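PDB 2PYY: ionotropic glutamate receptor bacterial homologue, which binds L-glutamate and, like the ionotropic glutamate receptors it resembles, probably couples this binding to the gating of an ion channel. Local coordinates for residues L6-V11 and I45-V50; I66-I71 and E184-I189; L83-S88 and Q202-L207. All blocks are in the same frame, centred on the assembly; numbering follows the deposited sequence.

In the fold
Two of the three contacts touch the bound glutamate, and the third stands behind them. Contact 1, in the three-stranded parallel sheet, and contact 2, at the cleft, have centres about 12 Å apart; they also meet directly, with A8 O 2.9 Å from I66 N in a probable hydrogen bond. Contact 3 is set back from the pocket: the side chain of I85 is about 10 Å from the ligand. Its centre is about 11 Å from that of contact 2 and about 20 Å from that of contact 1, which it does not touch. Contacts 2 and 3 share a sheet, since strands 175-190 and 86-94 are neighbours, and Y186 O lies 2.6 Å from I85 N in another probable hydrogen bond.

Contact 1: residues L6-V11 and I45-V50; sequences LVATRV and IEYSSV. With GLU (glutamic acid), chain E.
The amide N of I45 gives V7 O a short, nearly straight hydrogen bond, 2.7 Å at an N-H...O angle of 170°. Two more backbone bonds continue the pairing of these parallel strands: T9 N to I45 O at 2.8 Å, and Y47 N to T9 O at 2.9 Å. The axes of the two short strand segments come within 4.5 Å, their directions 38° apart, and beyond them a water takes over, accepting from V11 N and donating to Y47 O.

A8 and Y47 meet on one face, the methyl of A8 3.5 Å from CD2 of the Y47 ring, while CG of L6 touches CD1 of I45 and the two side chains cross obliquely. On the other face are T9 and E46, with E46 OE1 against V11 CG2 (3.4 Å); the buried OG1 of T9 finds no polar partner in the model.

The side chain of R10 reaches on into the pocket. The chain bends at CD (chi2 -100°); farther out, the guanidinium has S48 O over one face and the ligand's side-chain carboxylate over the opposite one. R10 NH2 is 2.8 Å from the ligand OE1, but the exact fit of the two groups is doubtful, part of it being too close in the model. V50 N lies at the guanidinium edge, and the methyl CG2 of V50 packs against the ligand's carboxylate, 3.3 Å from its CD. Just before V50, S49 is the N-cap of helix 50-58, its OG bonded to E52 N.

With helix 26-38 between the two paired strands in sequence, this is a beta-alpha-beta crossover of the periplasmic-binding-protein fold, its ligand lying at the C-terminal ends of the strands.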
loop_
_atom_site.group_PDB
_atom_site.type_symbol
_atom_site.label_atom_id
_atom_site.label_comp_id
_atom_site.label_asym_id
_atom_site.label_seq_id
_atom_site.Cartn_x
_atom_site.Cartn_y
_atom_site.Cartn_z
ATOM N N LEU B 6 4.824 -24.070 -6.393
ATOM C CA LEU B 6 5.393 -23.672 -5.118
ATOM C C LEU B 6 4.643 -22.421 -4.695
ATOM O O LEU B 6 4.686 -21.399 -5.379
ATOM C CB LEU B 6 6.891 -23.391 -5.279
ATOM C CG LEU B 6 7.806 -24.612 -5.062
ATOM C CD1 LEU B 6 7.225 -25.843 -5.714
ATOM C CD2 LEU B 6 9.200 -24.307 -5.599
ATOM N N VAL B 7 3.927 -22.509 -3.582
ATOM C CA VAL B 7 3.155 -21.369 -3.105
ATOM C C VAL B 7 3.696 -20.850 -1.767
ATOM O O VAL B 7 3.763 -21.594 -0.795
ATOM C CB VAL B 7 1.667 -21.760 -2.962
ATOM C CG1 VAL B 7 0.858 -20.575 -2.455
ATOM C CG2 VAL B 7 1.130 -22.229 -4.316
ATOM N N ALA B 8 4.112 -19.586 -1.738
ATOM C CA ALA B 8 4.634 -18.993 -0.517
ATOM C C ALA B 8 3.473 -18.632 0.395
ATOM O O ALA B 8 2.444 -18.136 -0.069
ATOM C CB ALA B 8 5.442 -17.747 -0.835
ATOM N N THR B 9 3.632 -18.901 1.686
ATOM C CA THR B 9 2.610 -18.544 2.651
ATOM C C THR B 9 3.312 -17.876 3.828
ATOM O O THR B 9 4.522 -18.002 3.987
ATOM C CB THR B 9 1.808 -19.774 3.159
ATOM O OG1 THR B 9 2.620 -20.594 4.013
ATOM C CG2 THR B 9 1.307 -20.594 1.982
ATOM N N ARG B 10 2.544 -17.160 4.634
ATOM C CA ARG B 10 3.063 -16.477 5.800
ATOM C C ARG B 10 1.986 -16.681 6.863
ATOM O O ARG B 10 0.791 -16.501 6.608
ATOM C CB ARG B 10 3.278 -14.995 5.470
ATOM C CG ARG B 10 3.818 -14.147 6.602
ATOM C CD ARG B 10 2.690 -13.377 7.255
ATOM N NE ARG B 10 3.096 -12.715 8.487
ATOM C CZ ARG B 10 4.043 -11.787 8.573
ATOM N NH1 ARG B 10 4.696 -11.391 7.487
ATOM N NH2 ARG B 10 4.355 -11.262 9.753
ATOM N N VAL B 11 2.423 -17.111 8.040
ATOM C CA VAL B 11 1.537 -17.372 9.167
ATOM C C VAL B 11 0.993 -16.075 9.753
ATOM O O VAL B 11 1.747 -15.220 10.204
ATOM C CB VAL B 11 2.282 -18.171 10.256
ATOM C CG1 VAL B 11 1.342 -18.468 11.431
ATOM C CG2 VAL B 11 2.804 -19.479 9.656
ATOM N N ILE B 45 5.117 -23.193 0.946
ATOM C CA ILE B 45 6.401 -22.867 1.550
ATOM C C ILE B 45 6.247 -21.670 2.490
ATOM O O ILE B 45 5.849 -20.583 2.061
ATOM C CB ILE B 45 7.433 -22.515 0.474
ATOM C CG1 ILE B 45 7.497 -23.646 -0.561
ATOM C CG2 ILE B 45 8.808 -22.305 1.122
ATOM C CD1 ILE B 45 8.411 -23.328 -1.741
ATOM N N GLU B 46 6.560 -21.875 3.767
ATOM C CA GLU B 46 6.440 -20.833 4.796
ATOM C C GLU B 46 7.563 -19.806 4.779
ATOM O O GLU B 46 8.728 -20.168 4.626
ATOM C CB GLU B 46 6.374 -21.496 6.189
ATOM C CG GLU B 46 6.271 -20.547 7.394
ATOM C CD GLU B 46 6.045 -21.305 8.707
ATOM O OE1 GLU B 46 5.996 -20.686 9.794
ATOM O OE2 GLU B 46 5.903 -22.541 8.662
ATOM N N TYR B 47 7.196 -18.533 4.908
ATOM C CA TYR B 47 8.171 -17.446 4.982
ATOM C C TYR B 47 7.860 -16.649 6.245
ATOM O O TYR B 47 6.717 -16.619 6.709
ATOM C CB TYR B 47 8.143 -16.596 3.715
ATOM C CG TYR B 47 8.768 -17.347 2.556
ATOM C CD1 TYR B 47 10.164 -17.461 2.446
ATOM C CD2 TYR B 47 7.970 -18.007 1.605
ATOM C CE1 TYR B 47 10.755 -18.204 1.429
ATOM C CE2 TYR B 47 8.554 -18.759 0.578
ATOM C CZ TYR B 47 9.943 -18.849 0.500
ATOM O OH TYR B 47 10.521 -19.565 -0.519
ATOM N N SER B 48 8.879 -16.008 6.793
ATOM C CA SER B 48 8.753 -15.302 8.056
ATOM C C SER B 48 8.204 -13.876 8.052
ATOM O O SER B 48 7.858 -13.342 9.109
ATOM C CB SER B 48 10.120 -15.305 8.741
ATOM O OG SER B 48 10.021 -14.868 10.085
ATOM N N SER B 49 8.122 -13.260 6.882
ATOM C CA SER B 49 7.642 -11.896 6.803
ATOM C C SER B 49 7.177 -11.637 5.385
ATOM O O SER B 49 7.480 -12.402 4.470
ATOM C CB SER B 49 8.764 -10.902 7.153
ATOM O OG SER B 49 9.780 -10.904 6.137
ATOM N N VAL B 50 6.455 -10.543 5.202
ATOM C CA VAL B 50 5.969 -10.185 3.887
ATOM C C VAL B 50 7.129 -9.909 2.928
ATOM O O VAL B 50 7.142 -10.429 1.820
ATOM C CB VAL B 50 5.047 -8.973 3.985
ATOM C CG1 VAL B 50 4.649 -8.500 2.590
ATOM C CG2 VAL B 50 3.792 -9.372 4.770
HETATM N N GLU E . -1.301 -6.937 5.258
HETATM C CA GLU E . 0.094 -6.690 5.728
HETATM C C GLU E . 1.006 -6.442 4.530
HETATM O O GLU E . 0.672 -6.935 3.432
HETATM C CB GLU E . 0.609 -7.898 6.512
HETATM C CG GLU E . 1.984 -7.692 7.139
HETATM C CD GLU E . 2.539 -8.957 7.781
HETATM O OE1 GLU E . 3.550 -8.862 8.506
HETATM O OE2 GLU E . 1.965 -10.044 7.554
HETATM O OXT GLU E . 2.043 -5.767 4.699
HETATM O O HOH W 1 5.002 -16.265 8.833
#

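Contact 2: residues I66-I71 and E184-I189; sequences IAAISI and ESYGII. With GLU (glutamic acid), chain E.
S70 and Y186 form the dense heart of this buried contact, against the bound glutamate. OG of S70 donates to E184 OE1 at 2.8 Å, from above the carboxylate plane, and accepts from the ligand N at the same distance. E184 OE1 has a second partner in the hydroxyl of T122, and E184 OE2 forms a salt bridge with R182, so the carboxylate is held on both oxygens. The ring of Y186 lies with one face under A68, whose CB is 4.2 Å from the ring centroid in a CH-pi contact, while S70 OG stands at the ring edge. The Y186 hydroxyl reaches D158 and S88. An alanine in place of Y186 would probably open a gap beneath A68 and beside the ligand's amino group, and leave D158 and S88 without that hydroxyl.

Backbone bonds frame this core: G187 N to I69 O at 3.1 Å, and I71 N to S185 O at 2.9 Å. CD1 of I71 fits closely over G187, 3.8 Å from its CA. The buried isoleucines belong to the tight part too, I66 CD1 touching I188 CG1, and I69 CD1 touching I189 CG2 with the two side chains at about a right angle.

Water bridges the segments in two places. One water accepts from A67 N and I69 N and donates to G187 O. The looser place is at S185, the partly exposed residue of E184-I189, where another water joins I71 O to S185 N.

The ligand's N also donates to A68 O, and its O accepts from S70 N (2.8 Å): the arrangement is that of an amino-acid site in the cleft of a two-lobed binding protein.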
loop_
_atom_site.group_PDB
_atom_site.type_symbol
_atom_site.label_atom_id
_atom_site.label_comp_id
_atom_site.label_asym_id
_atom_site.label_seq_id
_atom_site.Cartn_x
_atom_site.Cartn_y
_atom_site.Cartn_z
ATOM N N ILE B 66 0.362 -16.263 -0.991
ATOM C CA ILE B 66 -0.923 -15.852 -0.453
ATOM C C ILE B 66 -0.846 -15.903 1.067
ATOM O O ILE B 66 -0.167 -16.760 1.643
ATOM C CB ILE B 66 -2.064 -16.784 -0.942
ATOM C CG1 ILE B 66 -3.400 -16.304 -0.381
ATOM C CG2 ILE B 66 -1.802 -18.215 -0.468
ATOM C CD1 ILE B 66 -4.618 -17.088 -0.885
ATOM N N ALA B 67 -1.540 -14.976 1.706
ATOM C CA ALA B 67 -1.596 -14.881 3.165
ATOM C C ALA B 67 -2.548 -13.724 3.444
ATOM O O ALA B 67 -3.740 -13.795 3.133
ATOM C CB ALA B 67 -0.210 -14.590 3.730
ATOM N N ALA B 68 -2.002 -12.663 4.020
ATOM C CA ALA B 68 -2.749 -11.461 4.318
ATOM C C ALA B 68 -1.892 -10.376 3.658
ATOM O O ALA B 68 -1.401 -9.462 4.316
ATOM C CB ALA B 68 -2.813 -11.248 5.831
ATOM N N ILE B 69 -1.715 -10.513 2.348
ATOM C CA ILE B 69 -0.892 -9.621 1.546
ATOM C C ILE B 69 -1.580 -8.391 0.945
ATOM O O ILE B 69 -2.307 -8.494 -0.040
ATOM C CB ILE B 69 -0.222 -10.418 0.385
ATOM C CG1 ILE B 69 0.395 -11.709 0.936
ATOM C CG2 ILE B 69 0.863 -9.554 -0.290
ATOM C CD1 ILE B 69 1.104 -12.574 -0.097
ATOM N N SER B 70 -1.343 -7.225 1.532
ATOM C CA SER B 70 -1.945 -5.993 1.044
ATOM C C SER B 70 -1.461 -5.630 -0.352
ATOM O O SER B 70 -0.272 -5.717 -0.657
ATOM C CB SER B 70 -1.612 -4.848 1.996
ATOM O OG SER B 70 -2.149 -5.105 3.273
ATOM N N ILE B 71 -2.400 -5.223 -1.192
ATOM C CA ILE B 71 -2.105 -4.789 -2.544
ATOM C C ILE B 71 -1.777 -3.293 -2.426
ATOM O O ILE B 71 -2.580 -2.504 -1.910
ATOM C CB ILE B 71 -3.345 -4.973 -3.452
ATOM C CG1 ILE B 71 -3.718 -6.465 -3.498
ATOM C CG2 ILE B 71 -3.068 -4.430 -4.870
ATOM C CD1 ILE B 71 -4.940 -6.766 -4.316
ATOM N N GLU B 184 -7.203 -1.349 2.884
ATOM C CA GLU B 184 -6.339 -2.103 1.984
ATOM C C GLU B 184 -7.041 -3.408 1.658
ATOM O O GLU B 184 -7.797 -3.935 2.468
ATOM C CB GLU B 184 -4.997 -2.426 2.655
ATOM C CG GLU B 184 -4.309 -1.257 3.355
ATOM C CD GLU B 184 -2.885 -1.575 3.802
ATOM O OE1 GLU B 184 -2.663 -2.629 4.466
ATOM O OE2 GLU B 184 -1.986 -0.752 3.501
ATOM N N SER B 185 -6.809 -3.927 0.467
ATOM C CA SER B 185 -7.415 -5.190 0.118
ATOM C C SER B 185 -6.263 -6.179 -0.008
ATOM O O SER B 185 -5.113 -5.786 -0.258
ATOM C CB SER B 185 -8.204 -5.076 -1.193
ATOM O OG SER B 185 -7.356 -5.175 -2.318
ATOM N N TYR B 186 -6.558 -7.455 0.220
ATOM C CA TYR B 186 -5.543 -8.499 0.105
ATOM C C TYR B 186 -5.723 -9.189 -1.222
ATOM O O TYR B 186 -6.846 -9.313 -1.713
ATOM C CB TYR B 186 -5.691 -9.572 1.178
ATOM C CG TYR B 186 -5.600 -9.085 2.591
ATOM C CD1 TYR B 186 -4.812 -7.981 2.933
ATOM C CD2 TYR B 186 -6.275 -9.759 3.605
ATOM C CE1 TYR B 186 -4.704 -7.566 4.260
ATOM C CE2 TYR B 186 -6.172 -9.355 4.927
ATOM C CZ TYR B 186 -5.387 -8.261 5.246
ATOM O OH TYR B 186 -5.302 -7.884 6.564
ATOM N N GLY B 187 -4.619 -9.682 -1.774
ATOM C CA GLY B 187 -4.675 -10.378 -3.041
ATOM C C GLY B 187 -3.598 -11.443 -3.058
ATOM O O GLY B 187 -2.813 -11.554 -2.104
ATOM N N ILE B 188 -3.589 -12.252 -4.111
ATOM C CA ILE B 188 -2.577 -13.290 -4.280
ATOM C C ILE B 188 -1.499 -12.544 -5.067
ATOM O O ILE B 188 -1.807 -11.865 -6.058
ATOM C CB ILE B 188 -3.158 -14.502 -5.082
ATOM C CG1 ILE B 188 -4.159 -15.256 -4.191
ATOM C CG2 ILE B 188 -2.037 -15.457 -5.528
ATOM C CD1 ILE B 188 -5.046 -16.299 -4.927
ATOM N N ILE B 189 -0.254 -12.600 -4.600
ATOM C CA ILE B 189 0.820 -11.894 -5.294
ATOM C C ILE B 189 1.469 -12.873 -6.263
ATOM O O ILE B 189 1.704 -14.033 -5.917
ATOM C CB ILE B 189 1.856 -11.307 -4.271
ATOM C CG1 ILE B 189 2.786 -10.304 -4.961
ATOM C CG2 ILE B 189 2.635 -12.440 -3.600
ATOM C CD1 ILE B 189 3.516 -9.377 -3.994
HETATM N N GLU E . -1.301 -6.937 5.258
HETATM C CA GLU E . 0.094 -6.690 5.728
HETATM C C GLU E . 1.006 -6.442 4.530
HETATM O O GLU E . 0.672 -6.935 3.432
HETATM C CB GLU E . 0.609 -7.898 6.512
HETATM C CG GLU E . 1.984 -7.692 7.139
HETATM C CD GLU E . 2.539 -8.957 7.781
HETATM O OE1 GLU E . 3.550 -8.862 8.506
HETATM O OE2 GLU E . 1.965 -10.044 7.554
HETATM O OXT GLU E . 2.043 -5.767 4.699
HETATM O O HOH W 2 -2.885 -12.591 0.567
HETATM O O HOH W 3 -5.528 -2.159 -1.585
#

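Contact 3: residues L83-S88 and Q202-L207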
loop_
_atom_site.group_PDB
_atom_site.type_symbol
_atom_site.label_atom_id
_atom_site.label_comp_id
_atom_site.label_asym_id
_atom_site.label_seq_id
_atom_site.Cartn_x
_atom_site.Cartn_y
_atom_site.Cartn_z
ATOM N N LEU B 83 -7.312 -10.554 -8.419
ATOM C CA LEU B 83 -8.383 -9.696 -7.945
ATOM C C LEU B 83 -8.314 -9.804 -6.432
ATOM O O LEU B 83 -7.834 -10.796 -5.907
ATOM C CB LEU B 83 -9.725 -10.245 -8.421
ATOM C CG LEU B 83 -9.961 -10.048 -9.910
ATOM C CD1 LEU B 83 -11.155 -10.887 -10.401
ATOM C CD2 LEU B 83 -10.184 -8.576 -10.157
ATOM N N PRO B 84 -8.789 -8.787 -5.710
ATOM C CA PRO B 84 -8.756 -8.834 -4.244
ATOM C C PRO B 84 -9.467 -10.070 -3.686
ATOM O O PRO B 84 -10.498 -10.491 -4.214
ATOM C CB PRO B 84 -9.447 -7.528 -3.836
ATOM C CG PRO B 84 -10.295 -7.177 -5.037
ATOM C CD PRO B 84 -9.400 -7.541 -6.194
ATOM N N ILE B 85 -8.910 -10.662 -2.631
ATOM C CA ILE B 85 -9.537 -11.844 -2.032
ATOM C C ILE B 85 -10.187 -11.489 -0.710
ATOM O O ILE B 85 -10.865 -12.322 -0.104
ATOM C CB ILE B 85 -8.526 -12.963 -1.711
ATOM C CG1 ILE B 85 -7.458 -12.413 -0.752
ATOM C CG2 ILE B 85 -7.947 -13.517 -2.988
ATOM C CD1 ILE B 85 -6.460 -13.419 -0.279
ATOM N N PHE B 86 -9.963 -10.260 -0.259
ATOM C CA PHE B 86 -10.487 -9.809 1.027
ATOM C C PHE B 86 -10.386 -8.290 1.177
ATOM O O PHE B 86 -9.481 -7.666 0.623
ATOM C CB PHE B 86 -9.675 -10.468 2.147
ATOM C CG PHE B 86 -10.367 -10.481 3.481
ATOM C CD1 PHE B 86 -11.163 -11.562 3.855
ATOM C CD2 PHE B 86 -10.210 -9.429 4.371
ATOM C CE1 PHE B 86 -11.790 -11.595 5.110
ATOM C CE2 PHE B 86 -10.828 -9.446 5.626
ATOM C CZ PHE B 86 -11.620 -10.536 5.994
ATOM N N ALA B 87 -11.310 -7.704 1.932
ATOM C CA ALA B 87 -11.315 -6.266 2.197
ATOM C C ALA B 87 -10.838 -6.096 3.636
ATOM O O ALA B 87 -11.463 -6.603 4.571
ATOM C CB ALA B 87 -12.738 -5.699 2.042
ATOM N N SER B 88 -9.729 -5.388 3.822
ATOM C CA SER B 88 -9.157 -5.191 5.163
ATOM C C SER B 88 -8.646 -3.758 5.360
ATOM O O SER B 88 -9.001 -2.864 4.602
ATOM C CB SER B 88 -8.008 -6.187 5.373
ATOM O OG SER B 88 -7.459 -6.107 6.676
ATOM N N GLN B 202 -10.451 -16.106 -12.637
ATOM C CA GLN B 202 -11.604 -16.846 -13.140
ATOM C C GLN B 202 -12.125 -17.778 -12.035
ATOM O O GLN B 202 -13.328 -17.839 -11.769
ATOM C CB GLN B 202 -11.175 -17.647 -14.376
ATOM C CG GLN B 202 -12.235 -18.531 -14.998
ATOM C CD GLN B 202 -13.258 -17.759 -15.807
ATOM O OE1 GLN B 202 -12.975 -16.673 -16.321
ATOM N NE2 GLN B 202 -14.450 -18.327 -15.942
ATOM N N ALA B 203 -11.211 -18.503 -11.392
ATOM C CA ALA B 203 -11.587 -19.414 -10.314
ATOM C C ALA B 203 -12.254 -18.671 -9.155
ATOM O O ALA B 203 -13.333 -19.051 -8.704
ATOM C CB ALA B 203 -10.349 -20.184 -9.801
ATOM N N LEU B 204 -11.602 -17.615 -8.672
ATOM C CA LEU B 204 -12.132 -16.817 -7.563
ATOM C C LEU B 204 -13.529 -16.279 -7.874
ATOM O O LEU B 204 -14.424 -16.304 -7.023
ATOM C CB LEU B 204 -11.203 -15.636 -7.266
ATOM C CG LEU B 204 -11.571 -14.754 -6.070
ATOM C CD1 LEU B 204 -11.496 -15.576 -4.793
ATOM C CD2 LEU B 204 -10.608 -13.560 -5.973
ATOM N N LEU B 205 -13.700 -15.767 -9.088
ATOM C CA LEU B 205 -14.992 -15.230 -9.502
ATOM C C LEU B 205 -16.060 -16.330 -9.428
ATOM O O LEU B 205 -17.141 -16.100 -8.902
ATOM C CB LEU B 205 -14.903 -14.640 -10.927
ATOM C CG LEU B 205 -14.051 -13.365 -11.061
ATOM C CD1 LEU B 205 -13.865 -13.006 -12.523
ATOM C CD2 LEU B 205 -14.718 -12.228 -10.292
ATOM N N ASN B 206 -15.763 -17.526 -9.933
ATOM C CA ASN B 206 -16.757 -18.594 -9.866
ATOM C C ASN B 206 -17.043 -18.983 -8.421
ATOM O O ASN B 206 -18.191 -19.246 -8.067
ATOM C CB ASN B 206 -16.309 -19.819 -10.658
ATOM C CG ASN B 206 -16.324 -19.572 -12.160
ATOM O OD1 ASN B 206 -17.193 -18.851 -12.676
ATOM N ND2 ASN B 206 -15.378 -20.174 -12.870
ATOM N N LEU B 207 -16.001 -19.007 -7.590
ATOM C CA LEU B 207 -16.157 -19.345 -6.181
ATOM C C LEU B 207 -17.091 -18.348 -5.498
ATOM O O LEU B 207 -17.852 -18.708 -4.603
ATOM C CB LEU B 207 -14.795 -19.358 -5.471
ATOM C CG LEU B 207 -13.859 -20.531 -5.777
ATOM C CD1 LEU B 207 -12.567 -20.385 -4.978
ATOM C CD2 LEU B 207 -14.553 -21.847 -5.408
#
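An apolar contact between a loop and a helix joins L83-I85, the chain leading into strand 86-94, to helix 197-209. No hydrogen bond crosses it, and the summed buried surface is a modest 185 Å². Two leucines one step apart on the helix do the touching. L204 holds CG anti to its backbone N (chi1 -176°), and its CD2 is the common point of the contact: it lies 4.0 Å from I85 CG2, 4.2 Å from L83 CB and 3.5 Å from P84 O. The side chains of I85 and L204 cross at about a right angle. L205 supplies the second meeting place, where its CD2 lies 3.8 Å from L83 CD1, again with the two side chains crossing at about a right angle.

Polar bonds lie beside the contact: L83 N binds OD1 of N201, on the same helix, and I85 O binds the hydroxyl of Y213, on helix 212-220. I85 and F86 both face Y186 in a classic beta bulge as the chain enters the sheet. The second subunit lies close by: its own P84 packs on P84, and its T72 on L205.

Methyls and methylenes make the contact, with two backbone carbonyls, P84 O and L83 O, brushed by the same L204 methyl. Between these segments the chemistry therefore provides burial without directional bonds, and the polar tie from loop to helix comes from N201 alongside.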